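PDB 2IBP: citrate synthase from Pyrobaculum aerophilum, which catalyses the condensation of oxaloacetate with acetyl-CoA and water to give citrate and CoA, the entry reaction of the tricarboxylic acid cycle. Local coordinates for the interface of chains A and B. Sequence-based numbering; all coordinates share one arbitrary frame. Chains: chain A/B, Citrate synthase.

Contact 1 and contact 2 are neighbouring patches of one two-fold symmetric homodimer interface, their centres about 11 Å apart; they share A:Val226 and B:Ala242. Contact 2, the alanine- and valine-lined middle, uses helices 218-227 and 233-244 of both chains. Contact 1 is a polar flank, where the loop between these helices in chain A, with A:Val226 and A:Ser235 on either side, grips the C-terminal end of helix 233-244 of chain B. The centres lie about 29 Å (contact 1, to A:His289) and 23 Å (contact 2, to B:His289) from the predicted catalytic histidine, so both are likely to serve assembly rather than to touch substrate.

Contact 1: the interface of chains A and B. Residues chain A 131, 226, 229-232, 235; chain B 111, 114, 242-243, 245-247.
A:Asp232 is the hub of this polar flank of the dimer interface. Its side chain takes the crowded position between backbone N and carbonyl carbon (chi1 68°), and its carboxylate crosses the amine end of B:Lys245 obliquely. NZ of B:Lys245 reaches OD1 of A:Asp232 at 2.8 Å in a salt bridge that comes from above the carboxylate plane. The backbone N of A:Ser235 donates to A:Asp232 OD2 at 3.0 Å, an N-cap-like pattern that fixes the aspartate at the start of helix 233-244. The hydroxyl OG of A:Ser235 sits within bonding distance of both A:Asp232 OD1 and, on its syn lone pair, OE1 of the poorly ordered B:Glu114; its one hydrogen can serve one at a time, unless a carboxyl group carries a proton. The lysine would probably favour the ionised aspartate, offsetting the neighbouring glutamate.

B:Phe111 meets the carboxylate tip to tip, the two planes 59° apart. A:Asp232 OD2 lies in the ring plane at its edge, 3.5 Å from B:Phe111 CE1, where the weakly positive ring hydrogens suit an anion. CE of B:Lys245, bent at chi3 and chi4, rests over the centre of one ring face, and A:Ile131 CD1 touches B:Phe111 CZ at 3.8 Å, apolar tip to apolar tip.

Two hydroxyls cap the end of the partner helix. OG of A:Ser231, anti to its backbone N (chi1 -176°), donates to the carbonyl O of B:Ala242 at 2.6 Å. OG1 of A:Thr229 lies at hydrogen-bonding distance from the carbonyl oxygens of both B:Ala243, on a lone pair, and A:Val226, which must share its hydrogen. Lacking a side chain, B:Gly246 lets its CA come within 3.8 Å of A:Thr229 CB. Separately, the B:Pro247 ring lies against CB of A:Leu230.

In the fold, the loop joining helices 218-227 and 233-244 of chain A clasps the C-terminal turn of helix 233-244 and the following loop of chain B, beside B helix 109-123.

Contact 2: the interface of chains A and B. Residues chain A 218, 222, 226, 239, 242; chain B 222, 225-226, 235, 239, 242.
At the heart of this apolar helix-to-helix patch the methyl CB of A:Ala239 meets CB of its own counterpart, B:Ala239, at 4.0 Å. So small a side chain suits the place, letting the two copies of helix 233-244 come together in ordinary methyl-to-methyl contact. Branched side chains lie around it. B:Val226 holds CG1 anti to its backbone N (chi1 168°), which puts that methyl 3.6 Å from the carbonyl O of A:Ala242, while CG2 leans towards the carbonyl O of A:Ala239. The same torsion in A:Val226 sends CG2 to within 3.8 Å of B:Ala239 O, the twin of this meeting. Replacing A:Val226 with an alanine here would remove both branches and would probably loosen the fit of helix 218-227 against helix 233-244 of chain B, at B:Ala239 and B:Ala242.

Further out, B:Val225 lays CG1 along helix 218-227 of chain A, 3.4 Å from the carbonyl O of A:Ala218 and 4.0 Å from CA of A:Ala222; alanines leave the backbone accessible to the valine. CB of A:Ala242 rests against CB of B:Ser235 at 3.9 Å. An alanine CB has no side-chain rotation to place it, so the helix backbone alone sets its position, whereas the valines depend on chi1 as well.

The patch thus joins the subunits by shape and apolar burial, and forms part of the central seam of the homodimer.

Contact 1: the interface of chains A and B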
# COMPACT_ATOMS: atom_id res chain seq x y z
N ILE A 131 -1.32 -14.01 -11.48
CA ILE A 131 -1.71 -14.32 -10.11
C ILE A 131 -1.72 -15.84 -9.93
O ILE A 131 -1.12 -16.35 -8.98
CB ILE A 131 -3.06 -13.69 -9.77
CG1 ILE A 131 -2.92 -12.17 -9.67
CG2 ILE A 131 -3.62 -14.27 -8.48
CD1 ILE A 131 -4.26 -11.44 -9.69
N VAL A 226 4.01 -4.21 -1.04
CA VAL A 226 2.91 -4.97 -1.56
C VAL A 226 3.41 -6.02 -2.53
O VAL A 226 3.06 -7.18 -2.41
CB VAL A 226 1.86 -4.05 -2.23
CG1 VAL A 226 0.85 -4.86 -3.02
CG2 VAL A 226 1.20 -3.17 -1.17
N THR A 229 4.96 -9.57 -1.33
CA THR A 229 4.11 -10.70 -0.97
C THR A 229 3.69 -11.47 -2.21
O THR A 229 2.91 -12.43 -2.13
CB THR A 229 2.82 -10.25 -0.28
OG1 THR A 229 1.99 -9.54 -1.20
CG2 THR A 229 3.11 -9.40 0.94
N LEU A 230 4.16 -11.00 -3.36
CA LEU A 230 3.80 -11.51 -4.67
C LEU A 230 2.38 -11.13 -5.06
O LEU A 230 1.78 -11.74 -5.95
CB LEU A 230 4.06 -13.00 -4.84
CG LEU A 230 5.55 -13.37 -4.70
CD1 LEU A 230 5.70 -14.86 -5.03
CD2 LEU A 230 6.45 -12.54 -5.59
N SER A 231 1.87 -10.06 -4.43
CA SER A 231 0.60 -9.49 -4.81
C SER A 231 0.76 -8.93 -6.22
O SER A 231 1.86 -8.71 -6.69
CB SER A 231 0.17 -8.40 -3.83
OG SER A 231 -1.11 -7.90 -4.15
N ASP A 232 -0.36 -8.68 -6.88
CA ASP A 232 -0.31 -8.30 -8.27
C ASP A 232 0.14 -6.88 -8.52
O ASP A 232 0.05 -6.01 -7.65
CB ASP A 232 -1.65 -8.55 -8.92
CG ASP A 232 -2.71 -7.63 -8.41
OD1 ASP A 232 -3.23 -7.85 -7.28
OD2 ASP A 232 -3.04 -6.69 -9.15
N SER A 235 -2.45 -4.11 -7.83
CA SER A 235 -2.57 -3.85 -6.39
C SER A 235 -1.37 -3.08 -5.85
O SER A 235 -1.50 -2.17 -5.02
CB SER A 235 -2.77 -5.17 -5.65
OG SER A 235 -4.03 -5.70 -6.02
N PHE B 111 -9.72 -8.05 -4.65
CA PHE B 111 -9.77 -6.82 -5.46
C PHE B 111 -10.96 -5.98 -5.02
O PHE B 111 -10.86 -4.75 -4.92
CB PHE B 111 -9.91 -7.15 -6.95
CG PHE B 111 -8.64 -7.60 -7.59
CD1 PHE B 111 -7.62 -6.69 -7.82
CD2 PHE B 111 -8.50 -8.89 -8.05
CE1 PHE B 111 -6.45 -7.08 -8.45
CE2 PHE B 111 -7.31 -9.29 -8.66
CZ PHE B 111 -6.31 -8.38 -8.89
N GLU B 114 -10.13 -4.19 -1.73
CA GLU B 114 -9.25 -3.04 -1.95
C GLU B 114 -10.05 -1.86 -2.47
O GLU B 114 -9.98 -0.74 -1.94
CB GLU B 114 -8.20 -3.34 -3.03
CG GLU B 114 -7.11 -4.27 -2.68
CD GLU B 114 -6.07 -4.31 -3.79
OE1 GLU B 114 -5.94 -5.38 -4.41
OE2 GLU B 114 -5.49 -3.25 -4.10
N ALA B 242 -4.02 -4.85 -0.13
CA ALA B 242 -3.22 -5.12 -1.34
C ALA B 242 -2.06 -6.06 -1.03
O ALA B 242 -1.75 -6.98 -1.77
CB ALA B 242 -2.70 -3.81 -1.93
N ALA B 243 -1.39 -5.83 0.09
CA ALA B 243 -0.29 -6.69 0.49
C ALA B 243 -0.82 -8.06 0.92
O ALA B 243 -0.23 -9.09 0.60
CB ALA B 243 0.49 -6.06 1.63
N LYS B 245 -3.25 -9.73 -0.04
CA LYS B 245 -3.70 -10.63 -1.09
C LYS B 245 -2.59 -11.45 -1.71
O LYS B 245 -2.88 -12.45 -2.37
CB LYS B 245 -4.51 -9.93 -2.16
CG LYS B 245 -3.76 -9.10 -3.14
CD LYS B 245 -4.73 -8.39 -4.11
CE LYS B 245 -5.48 -9.32 -5.05
NZ LYS B 245 -4.59 -9.96 -6.12
N GLY B 246 -1.32 -11.08 -1.47
CA GLY B 246 -0.19 -11.80 -2.05
C GLY B 246 -0.05 -13.19 -1.45
O GLY B 246 -0.22 -13.35 -0.25
N PRO B 247 0.34 -14.19 -2.26
CA PRO B 247 0.42 -15.55 -1.74
C PRO B 247 1.50 -15.80 -0.68
O PRO B 247 1.46 -16.83 0.03
CB PRO B 247 0.65 -16.39 -2.99
CG PRO B 247 1.29 -15.46 -3.97
CD PRO B 247 0.64 -14.14 -3.70

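Contact 2: the interface of chains A and B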
# COMPACT_ATOMS: atom_id res chain seq x y z
N ALA A 218 8.18 7.13 -0.59
CA ALA A 218 7.21 6.28 0.09
C ALA A 218 6.26 5.55 -0.85
O ALA A 218 5.91 4.39 -0.60
CB ALA A 218 6.43 7.08 1.13
N ALA A 222 5.94 1.65 -0.97
CA ALA A 222 4.65 0.98 -0.76
C ALA A 222 4.46 -0.10 -1.83
O ALA A 222 4.04 -1.21 -1.53
CB ALA A 222 3.50 1.96 -0.81
N VAL A 226 4.01 -4.21 -1.04
CA VAL A 226 2.91 -4.97 -1.56
C VAL A 226 3.41 -6.02 -2.53
O VAL A 226 3.06 -7.18 -2.41
CB VAL A 226 1.86 -4.05 -2.23
CG1 VAL A 226 0.85 -4.86 -3.02
CG2 VAL A 226 1.20 -3.17 -1.17
N ALA A 239 -1.52 0.65 -4.14
CA ALA A 239 -0.87 0.97 -2.87
C ALA A 239 0.07 2.17 -3.01
O ALA A 239 0.12 3.02 -2.15
CB ALA A 239 -0.11 -0.24 -2.31
N ALA A 242 -2.03 5.14 -3.01
CA ALA A 242 -2.49 5.39 -1.63
C ALA A 242 -1.44 6.19 -0.88
O ALA A 242 -1.75 7.15 -0.16
CB ALA A 242 -2.76 4.06 -0.94
N ALA B 222 2.65 -2.27 5.05
CA ALA B 222 2.12 -1.45 3.96
C ALA B 222 1.27 -0.31 4.52
O ALA B 222 1.35 0.83 4.08
CB ALA B 222 1.29 -2.29 3.01
N VAL B 225 3.59 2.34 5.79
CA VAL B 225 4.24 3.13 4.74
C VAL B 225 3.28 4.16 4.15
O VAL B 225 3.63 5.32 3.94
CB VAL B 225 4.83 2.23 3.65
CG1 VAL B 225 5.41 3.11 2.53
CG2 VAL B 225 5.87 1.31 4.23
N VAL B 226 2.06 3.72 3.84
CA VAL B 226 1.04 4.62 3.32
C VAL B 226 0.68 5.68 4.35
O VAL B 226 0.67 6.87 4.06
CB VAL B 226 -0.20 3.85 2.88
CG1 VAL B 226 -1.35 4.82 2.62
CG2 VAL B 226 0.12 3.00 1.66
N SER B 235 -7.23 4.56 2.82
CA SER B 235 -6.17 4.23 1.85
C SER B 235 -5.09 3.34 2.47
O SER B 235 -4.61 2.39 1.83
CB SER B 235 -5.57 5.53 1.30
OG SER B 235 -6.57 6.25 0.62
N ALA B 239 -4.20 -0.44 1.21
CA ALA B 239 -2.84 -0.87 0.90
C ALA B 239 -2.50 -2.15 1.68
O ALA B 239 -1.84 -3.04 1.17
CB ALA B 239 -1.86 0.23 1.24
N ALA B 242 -4.02 -4.85 -0.13
CA ALA B 242 -3.22 -5.12 -1.34
C ALA B 242 -2.06 -6.06 -1.03
O ALA B 242 -1.75 -6.98 -1.77
CB ALA B 242 -2.70 -3.81 -1.93